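Local coordinates for protein 4-oxalocrotonate decarboxylase NahK (Pseudomonas putida, PDB 5D2K) that catalyses the metal-assisted decarboxylation of 4-oxalocrotonate to 2-oxopent-4-enoate and carbon dioxide in the naphthalene degradation pathway, at residues A[115-120]-A[185-190]; A[207-210]-A[215-218]. The protein carries 1 engineered substitution. All coordinates share one frame; numbering follows the deposited sequence.

Contact 1 comes first along the chain. Residues 115-120 lie in strand 112-121 of the mixed sheet that carries the magnesium site. The chain then runs through strands 139-149 and 170-175 and returns in the loop 185-190, which closes contact 1. This joins strand 112-121 to the loop leading into strand 191-196 of the five-stranded sheet. Contact 2 follows in series and closes a much shorter loop. It ties the loop after strand 199-205 to the first turns of helix 213-225. The two contacts neither nest nor cross, but they touch. Arg188 O lies 3.3 Å from Ala207 CB, and Val119 CG2 lies 3.9 Å from Val217 CG2.

Contact 1. Residues A[115-120]-A[185-190]; sequences AEISVV and VDLRTL. With MG (magnesium ion), chain C.
Ile117 meets Leu187 and Leu190 in a small apolar cluster. CG1 of Ile117 lies 3.8 Å from CD2 of Leu187, and the two side chains cross at about a right angle. CD1 of Ile117 lies 4.0 Å from CD2 of Leu190. One methyl group of each leucine therefore reaches the same isoleucine branch. That branch is placed by the first torsion of Ile117, which sets CG1 anti to the backbone N (chi1 -171°). Val119 adds a looser touch, with CG1 4.4 Å from CD1 of Leu187. All four residues are buried, and no hydrogen bond joins the two segments. Pro213 of helix 213-225 packs on both Ile117 and Leu187.

The loop is shaped from within by Asp186. OD1 of Asp186 accepts the backbone N of Thr189 at 3.1 Å, from above the carboxylate plane, in an Asx motif. The strand is held in its sheet by backbone hydrogen bonds to two neighbours, such as Glu116 with Thr145 and Ile117 with Thr239.

Glu116 extends from the strand to the metal. OE2 of Glu116 binds the magnesium ion at 2.0 Å. OE1 of Glu116 accepts a hydrogen bond, 2.7 Å long, from a water that is also a magnesium ligand. This carboxylate thus grips the ion directly and through water. Glu114 and Glu147 complete the three-glutamate magnesium site of this FAH-family fold, beside the bound 2-oxoadipate.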
ATOM      1  N   ALA A 115      -4.464  -8.733   2.926  1.00 10.93           N
ATOM      2  CA  ALA A 115      -3.338  -9.429   3.547  1.00 10.58           C
ATOM      3  C   ALA A 115      -2.078  -9.324   2.694  1.00 11.03           C
ATOM      4  O   ALA A 115      -2.109  -9.594   1.495  1.00 11.34           O
ATOM      5  CB  ALA A 115      -3.687 -10.889   3.788  1.00 13.36           C
ATOM      6  N   GLU A 116      -0.971  -8.915   3.313  1.00  8.57           N
ATOM      7  CA  GLU A 116       0.283  -8.701   2.575  1.00 10.37           C
ATOM      8  C   GLU A 116       1.488  -9.239   3.325  1.00  9.23           C
ATOM      9  O   GLU A 116       1.406  -9.568   4.509  1.00  9.99           O
ATOM     10  CB  GLU A 116       0.501  -7.201   2.281  1.00 10.32           C
ATOM     11  CG  GLU A 116      -0.762  -6.504   1.775  1.00  9.33           C
ATOM     12  CD  GLU A 116      -0.542  -5.203   1.033  1.00 12.26           C
ATOM     13  OE1 GLU A 116       0.602  -4.861   0.672  1.00 10.22           O
ATOM     14  OE2 GLU A 116      -1.554  -4.529   0.775  1.00 13.43           O
ATOM     15  N   ILE A 117       2.613  -9.333   2.626  1.00  9.15           N
ATOM     16  CA  ILE A 117       3.867  -9.584   3.311  1.00  9.38           C
ATOM     17  C   ILE A 117       4.790  -8.392   3.042  1.00 10.62           C
ATOM     18  O   ILE A 117       4.906  -7.892   1.909  1.00 10.96           O
ATOM     19  CB  ILE A 117       4.504 -10.951   2.896  1.00 11.40           C
ATOM     20  CG1 ILE A 117       5.702 -11.294   3.792  1.00 12.29           C
ATOM     21  CG2 ILE A 117       4.884 -10.969   1.438  1.00 12.57           C
ATOM     22  CD1 ILE A 117       5.340 -11.543   5.275  1.00 13.92           C
ATOM     23  N   SER A 118       5.376  -7.881   4.116  1.00  9.70           N
ATOM     24  CA  SER A 118       6.282  -6.748   4.003  1.00  8.48           C
ATOM     25  C   SER A 118       7.715  -7.168   4.230  1.00 10.42           C
ATOM     26  O   SER A 118       7.979  -8.218   4.821  1.00  9.53           O
ATOM     27  CB  SER A 118       5.925  -5.655   5.011  1.00 10.28           C
ATOM     28  OG  SER A 118       4.592  -5.240   4.841  1.00  9.84           O
ATOM     29  N   VAL A 119       8.631  -6.325   3.768  1.00  9.79           N
ATOM     30  CA  VAL A 119      10.056  -6.518   4.028  1.00  9.92           C
ATOM     31  C   VAL A 119      10.645  -5.242   4.597  1.00  9.75           C
ATOM     32  O   VAL A 119      10.106  -4.153   4.391  1.00 10.60           O
ATOM     33  CB  VAL A 119      10.853  -6.919   2.748  1.00 10.70           C
ATOM     34  CG1 VAL A 119      10.345  -8.240   2.191  1.00 11.53           C
ATOM     35  CG2 VAL A 119      10.793  -5.811   1.688  1.00 11.29           C
ATOM     36  N   VAL A 120      11.735  -5.387   5.344  1.00  8.02           N
ATOM     37  CA  VAL A 120      12.564  -4.246   5.720  1.00  7.62           C
ATOM     38  C   VAL A 120      13.916  -4.452   5.072  1.00  9.25           C
ATOM     39  O   VAL A 120      14.483  -5.530   5.167  1.00  9.48           O
ATOM     40  CB  VAL A 120      12.695  -4.108   7.260  1.00  9.60           C
ATOM     41  CG1 VAL A 120      13.777  -3.104   7.633  1.00 11.01           C
ATOM     42  CG2 VAL A 120      11.367  -3.663   7.850  1.00 14.40           C
ATOM     43  N   VAL A 185      12.118 -17.964   5.391  1.00 16.03           N
ATOM     44  CA  VAL A 185      10.757 -17.822   4.876  0.72 17.56           C
ATOM     45  C   VAL A 185      10.722 -17.865   3.349  1.00 18.89           C
ATOM     46  O   VAL A 185      11.394 -17.070   2.681  1.00 24.20           O
ATOM     47  CB  VAL A 185      10.109 -16.492   5.333  0.72 17.66           C
ATOM     48  CG1 VAL A 185       8.612 -16.485   4.998  0.72 19.44           C
ATOM     49  CG2 VAL A 185      10.332 -16.254   6.830  0.72 17.98           C
ATOM     50  N   ASP A 186       9.929 -18.775   2.798  1.00 14.88           N
ATOM     51  CA  ASP A 186       9.723 -18.829   1.357  1.00 12.69           C
ATOM     52  C   ASP A 186       8.562 -17.905   1.004  1.00 13.83           C
ATOM     53  O   ASP A 186       7.401 -18.249   1.224  1.00 14.95           O
ATOM     54  CB  ASP A 186       9.442 -20.266   0.909  1.00 13.23           C
ATOM     55  CG  ASP A 186       9.386 -20.419  -0.609  1.00 15.85           C
ATOM     56  OD1 ASP A 186       8.925 -19.494  -1.309  1.00 15.94           O
ATOM     57  OD2 ASP A 186       9.802 -21.489  -1.108  1.00 19.41           O
ATOM     58  N   LEU A 187       8.869 -16.729   0.472  1.00 11.94           N
ATOM     59  CA  LEU A 187       7.815 -15.755   0.189  1.00 11.68           C
ATOM     60  C   LEU A 187       6.947 -16.152  -0.994  1.00 13.19           C
ATOM     61  O   LEU A 187       5.836 -15.643  -1.145  1.00 13.70           O
ATOM     62  CB  LEU A 187       8.420 -14.372  -0.063  1.00 10.77           C
ATOM     63  CG  LEU A 187       9.143 -13.783   1.148  1.00 11.08           C
ATOM     64  CD1 LEU A 187       9.694 -12.399   0.811  1.00 15.50           C
ATOM     65  CD2 LEU A 187       8.216 -13.723   2.370  1.00 16.40           C
ATOM     66  N   ARG A 188       7.448 -17.052  -1.836  1.00 12.56           N
ATOM     67  CA  ARG A 188       6.669 -17.494  -2.993  1.00 11.11           C
ATOM     68  C   ARG A 188       5.554 -18.448  -2.577  1.00 11.42           C
ATOM     69  O   ARG A 188       4.423 -18.360  -3.080  1.00 13.72           O
ATOM     70  CB  ARG A 188       7.580 -18.169  -4.030  1.00 13.58           C
ATOM     71  CG  ARG A 188       6.852 -18.568  -5.307  1.00 15.24           C
ATOM     72  CD  ARG A 188       7.791 -19.294  -6.270  1.00 15.33           C
ATOM     73  NE  ARG A 188       8.272 -20.564  -5.731  1.00 14.86           N
ATOM     74  CZ  ARG A 188       7.718 -21.745  -5.990  1.00 18.43           C
ATOM     75  NH1 ARG A 188       6.641 -21.821  -6.759  1.00 18.49           N
ATOM     76  NH2 ARG A 188       8.236 -22.850  -5.474  1.00 18.47           N
ATOM     77  N   THR A 189       5.867 -19.342  -1.645  1.00 12.62           N
ATOM     78  CA  THR A 189       4.916 -20.372  -1.252  1.00 11.39           C
ATOM     79  C   THR A 189       4.199 -20.061   0.063  1.00 12.76           C
ATOM     80  O   THR A 189       3.396 -20.857   0.531  1.00 12.19           O
ATOM     81  CB  THR A 189       5.601 -21.752  -1.134  1.00 12.20           C
ATOM     82  OG1 THR A 189       6.567 -21.736  -0.072  1.00 14.35           O
ATOM     83  CG2 THR A 189       6.293 -22.113  -2.454  1.00 15.46           C
ATOM     84  N   LEU A 190       4.487 -18.896   0.639  1.00 11.71           N
ATOM     85  CA  LEU A 190       3.864 -18.470   1.893  1.00 11.47           C
ATOM     86  C   LEU A 190       2.353 -18.438   1.773  1.00 11.10           C
ATOM     87  O   LEU A 190       1.822 -17.671   0.982  1.00 10.54           O
ATOM     88  CB  LEU A 190       4.377 -17.083   2.288  1.00 11.09           C
ATOM     89  CG  LEU A 190       3.794 -16.488   3.572  1.00 12.54           C
ATOM     90  CD1 LEU A 190       4.204 -17.310   4.782  1.00 13.55           C
ATOM     91  CD2 LEU A 190       4.250 -15.040   3.720  1.00 15.12           C
TER
HETATM   92 MG    MG C 301      -2.107  -2.957  -0.352  1.00 12.55          MG
HETATM   93  O   HOH W   1      -0.077  -2.620  -0.714  1.00 12.84           O

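Contact 2. Residues A[207-210]-A[215-218]; sequences AAVL and SSVA
Val209 turns CG1 anti to its own nitrogen (chi1 180°), and this methyl group lies against CB of Ser216 at 3.7 Å. Leu210 has CG anti to the carbonyl carbon (chi1 -65°) and an extended second torsion. CD1 of Leu210 thereby reaches the helix backbone, 3.6 Å from CA of Ser216. CD1 of Leu210 also lies 4.0 Å from CB of Ser216. Both methyl groups therefore pack on one serine, at its CA and CB. Nearer the turn, CB of Leu210 faces CB of Ser215 at 4.1 Å.

No direct hydrogen bond crosses between the segments. A water joins them instead. It donates to O of Leu210 at 2.8 Å and lies 2.7 Å from OG of Ser215, to which it is also hydrogen-bonded. The bridge links a backbone carbonyl of the loop to a side chain of the first helical turns.

The contact is a local one, between the loop that leaves strand 199-205 and the helix that follows it, 213-225. Ala207 and Ala208 form the end of a short 3-10 segment. From Ala208 to Val209 the chain already heads toward the helix. Val209 is the centre of an inverse gamma turn, and Leu210 follows with positive phi (57°).

The hydroxyl of Ser216 is satisfied elsewhere, by a hydrogen bond to the backbone O of Thr239. Thr73 packs on both Val209 and Ser216. Leu132 of helix 132-135 touches Ser215. The Val209 side chain sits about 7 Å from the bound 2-oxoadipate.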
ATOM      1  N   ALA A 207       3.093 -15.902  -4.028  1.00 12.39           N
ATOM      2  CA  ALA A 207       3.333 -15.885  -5.472  1.00 13.59           C
ATOM      3  C   ALA A 207       2.323 -15.034  -6.243  1.00 12.57           C
ATOM      4  O   ALA A 207       2.595 -14.606  -7.364  1.00 15.27           O
ATOM      5  CB  ALA A 207       3.332 -17.306  -6.013  1.00 13.48           C
ATOM      6  N   ALA A 208       1.161 -14.773  -5.647  1.00 11.37           N
ATOM      7  CA  ALA A 208       0.161 -13.909  -6.274  1.00 14.26           C
ATOM      8  C   ALA A 208       0.708 -12.500  -6.551  1.00 14.20           C
ATOM      9  O   ALA A 208       0.269 -11.824  -7.476  1.00 17.99           O
ATOM     10  CB  ALA A 208      -1.084 -13.831  -5.401  1.00 16.60           C
ATOM     11  N   VAL A 209       1.677 -12.073  -5.757  1.00 10.56           N
ATOM     12  CA  VAL A 209       2.313 -10.774  -5.947  1.00 11.84           C
ATOM     13  C   VAL A 209       3.406 -10.875  -7.020  1.00 16.19           C
ATOM     14  O   VAL A 209       4.555 -11.176  -6.717  1.00 14.19           O
ATOM     15  CB  VAL A 209       2.892 -10.269  -4.601  1.00 12.05           C
ATOM     16  CG1 VAL A 209       3.579  -8.909  -4.751  1.00 13.67           C
ATOM     17  CG2 VAL A 209       1.779 -10.197  -3.563  1.00 13.52           C
ATOM     18  N   LEU A 210       3.018 -10.659  -8.278  1.00 15.28           N
ATOM     19  CA  LEU A 210       3.949 -10.637  -9.418  1.00 16.45           C
ATOM     20  C   LEU A 210       4.782 -11.904  -9.589  1.00 16.76           C
ATOM     21  O   LEU A 210       5.850 -11.872 -10.204  1.00 20.57           O
ATOM     22  CB  LEU A 210       4.889  -9.433  -9.302  1.00 18.74           C
ATOM     23  CG  LEU A 210       4.241  -8.055  -9.410  1.00 17.31           C
ATOM     24  CD1 LEU A 210       5.258  -6.953  -9.154  1.00 18.74           C
ATOM     25  CD2 LEU A 210       3.598  -7.862 -10.778  1.00 20.71           C
ATOM     26  N   SER A 215       9.789  -9.607  -6.378  1.00  9.83           N
ATOM     27  CA  SER A 215       9.691  -8.953  -7.690  1.00  9.81           C
ATOM     28  C   SER A 215       8.976  -7.616  -7.573  1.00 11.35           C
ATOM     29  O   SER A 215       9.209  -6.699  -8.356  1.00 10.99           O
ATOM     30  CB  SER A 215       8.968  -9.845  -8.706  1.00 10.87           C
ATOM     31  OG  SER A 215       9.760 -10.991  -9.021  1.00 12.81           O
ATOM     32  N   SER A 216       8.086  -7.515  -6.591  1.00 11.03           N
ATOM     33  CA  SER A 216       7.420  -6.257  -6.311  1.00  9.45           C
ATOM     34  C   SER A 216       8.411  -5.201  -5.818  1.00 11.74           C
ATOM     35  O   SER A 216       8.314  -4.019  -6.183  1.00 11.13           O
ATOM     36  CB  SER A 216       6.314  -6.488  -5.280  1.00 11.10           C
ATOM     37  OG  SER A 216       5.582  -5.294  -5.070  1.00 10.60           O
ATOM     38  N   VAL A 217       9.355  -5.630  -4.981  1.00  9.76           N
ATOM     39  CA  VAL A 217      10.415  -4.760  -4.483  1.00  7.98           C
ATOM     40  C   VAL A 217      11.281  -4.265  -5.655  1.00 12.44           C
ATOM     41  O   VAL A 217      11.617  -3.082  -5.732  1.00 10.47           O
ATOM     42  CB  VAL A 217      11.300  -5.474  -3.428  1.00 10.20           C
ATOM     43  CG1 VAL A 217      12.451  -4.565  -2.974  1.00 10.09           C
ATOM     44  CG2 VAL A 217      10.467  -5.904  -2.224  1.00 11.58           C
ATOM     45  N   ALA A 218      11.644  -5.168  -6.564  1.00 11.87           N
ATOM     46  CA  ALA A 218      12.429  -4.772  -7.737  1.00 11.17           C
ATOM     47  C   ALA A 218      11.646  -3.762  -8.568  1.00 10.83           C
ATOM     48  O   ALA A 218      12.190  -2.744  -9.007  1.00 11.06           O
ATOM     49  CB  ALA A 218      12.801  -6.006  -8.588  1.00 10.37           C
TER
HETATM   50  O   HOH W   2       8.343 -13.090 -10.008  1.00 21.00           O